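Local coordinates for metallo-beta-lactamase superfamily protein (Thermus thermophilus, PDB 2ZWR) that binds two zinc ions at a shared histidine- and aspartate-lined site and is probably a hydrolase of the metallo-beta-lactamase superfamily, at residues A[186-190]-A[191-195]. Sequence-based numbering, arbitrary orientation.
Sequences PGTTL and GLEAR
Glu193 OE1 is gripped by two groups: the hydroxyl of Thr188, which donates to it with OG1 2.6 Å from OE1, and Arg148, its salt-bridge partner. The hydroxyl meets OE1 at its anti lone pair, the one turned away from OE2, while OE2 itself accepts from Gly149 N and Asn197 ND2. Glutamate suits the place because its buried carboxylate offers two acceptor oxygens to these donors, and the arginine probably stabilises its negative charge. A bend at chi2 (-49°) turns the chain back so that OE1 meets Thr188; CG lies 3.8 Å from Thr188 CG2 as the two side chains cross nearly at right angles. Leu192 adds a nonpolar neighbour, its CD2 3.3 Å from Thr188 OG1. Thr189 is the N-cap: its short hydroxyl side chain, with OG1 set between backbone N and carbonyl carbon (chi1 67°), can accept from a first-turn N-H, here Leu192 N at 3.0 Å and nearly straight (163°). The helical bonds then begin, Glu193 N to Thr189 O (3.3 Å) and Ala194 N to Leu190 O (2.9 Å). Leu190 points away from this turn, its nonpolar side chain packing on Leu146, Leu174 and Val180. The whole is a strand-to-helix junction with a threonine N-cap, joining edge strand 188-189 of the metallo-beta-lactamase fold to helix 190-196.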
loop_
_atom_site.group_PDB
_atom_site.type_symbol
_atom_site.label_atom_id
_atom_site.label_comp_id
_atom_site.label_asym_id
_atom_site.label_seq_id
_atom_site.Cartn_x
_atom_site.Cartn_y
_atom_site.Cartn_z
ATOM N N PRO A 186 -4.550 -5.332 -11.847
ATOM C CA PRO A 186 -3.255 -5.672 -12.445
ATOM C C PRO A 186 -2.259 -4.524 -12.440
ATOM O O PRO A 186 -2.633 -3.357 -12.244
ATOM C CB PRO A 186 -3.608 -6.042 -13.889
ATOM C CG PRO A 186 -4.902 -5.409 -14.168
ATOM C CD PRO A 186 -5.571 -5.042 -12.866
ATOM N N GLY A 187 -0.995 -4.860 -12.661
ATOM C CA GLY A 187 0.048 -3.854 -12.745
ATOM C C GLY A 187 -0.112 -3.063 -14.024
ATOM O O GLY A 187 -0.823 -3.481 -14.937
ATOM N N THR A 188 0.562 -1.922 -14.085
ATOM C CA THR A 188 0.505 -1.036 -15.244
ATOM C C THR A 188 1.800 -0.205 -15.264
ATOM O O THR A 188 2.750 -0.513 -14.519
ATOM C CB THR A 188 -0.800 -0.158 -15.223
ATOM O OG1 THR A 188 -0.917 0.589 -16.439
ATOM C CG2 THR A 188 -0.844 0.780 -14.043
ATOM N N THR A 189 1.857 0.808 -16.125
ATOM C CA THR A 189 2.961 1.766 -16.117
ATOM C C THR A 189 2.359 3.156 -16.120
ATOM O O THR A 189 1.184 3.329 -16.447
ATOM C CB THR A 189 3.908 1.620 -17.345
ATOM O OG1 THR A 189 3.205 1.989 -18.540
ATOM C CG2 THR A 189 4.474 0.196 -17.471
ATOM N N LEU A 190 3.151 4.156 -15.759
ATOM C CA LEU A 190 2.652 5.518 -15.801
ATOM C C LEU A 190 2.353 5.948 -17.240
ATOM O O LEU A 190 1.382 6.653 -17.484
ATOM C CB LEU A 190 3.607 6.485 -15.106
ATOM C CG LEU A 190 3.683 6.398 -13.578
ATOM C CD1 LEU A 190 4.669 7.438 -13.049
ATOM C CD2 LEU A 190 2.312 6.591 -12.915
ATOM N N GLY A 191 3.175 5.489 -18.185
ATOM C CA GLY A 191 2.995 5.801 -19.609
ATOM C C GLY A 191 1.727 5.196 -20.211
ATOM O O GLY A 191 1.024 5.850 -20.968
ATOM N N LEU A 192 1.432 3.944 -19.873
ATOM C CA LEU A 192 0.201 3.313 -20.334
ATOM C C LEU A 192 -1.036 4.067 -19.835
ATOM O O LEU A 192 -1.965 4.319 -20.600
ATOM C CB LEU A 192 0.134 1.834 -19.925
ATOM C CG LEU A 192 -1.208 1.087 -20.134
ATOM C CD1 LEU A 192 -1.677 1.085 -21.606
ATOM C CD2 LEU A 192 -1.123 -0.344 -19.617
ATOM N N GLU A 193 -1.051 4.420 -18.557
ATOM C CA GLU A 193 -2.182 5.165 -18.001
ATOM C C GLU A 193 -2.291 6.574 -18.589
ATOM O O GLU A 193 -3.399 7.069 -18.808
ATOM C CB GLU A 193 -2.143 5.193 -16.462
ATOM C CG GLU A 193 -2.272 3.810 -15.808
ATOM C CD GLU A 193 -3.441 2.993 -16.354
ATOM O OE1 GLU A 193 -3.205 1.854 -16.812
ATOM O OE2 GLU A 193 -4.596 3.496 -16.345
ATOM N N ALA A 194 -1.155 7.210 -18.863
ATOM C CA ALA A 194 -1.163 8.501 -19.568
ATOM C C ALA A 194 -1.911 8.418 -20.908
ATOM O O ALA A 194 -2.561 9.373 -21.323
ATOM C CB ALA A 194 0.268 9.025 -19.778
ATOM N N ARG A 195 -1.830 7.258 -21.560
ATOM C CA ARG A 195 -2.468 7.035 -22.852
ATOM C C ARG A 195 -3.914 6.533 -22.785
ATOM O O ARG A 195 -4.688 6.777 -23.711
ATOM C CB ARG A 195 -1.624 6.074 -23.705
ATOM C CG ARG A 195 -0.356 6.703 -24.342
ATOM C CD ARG A 195 -0.672 7.710 -25.468
ATOM N NE ARG A 195 0.462 7.904 -26.381
ATOM C CZ ARG A 195 1.132 9.043 -26.564
ATOM N NH1 ARG A 195 0.799 10.138 -25.896
ATOM N NH2 ARG A 195 2.142 9.085 -27.428
#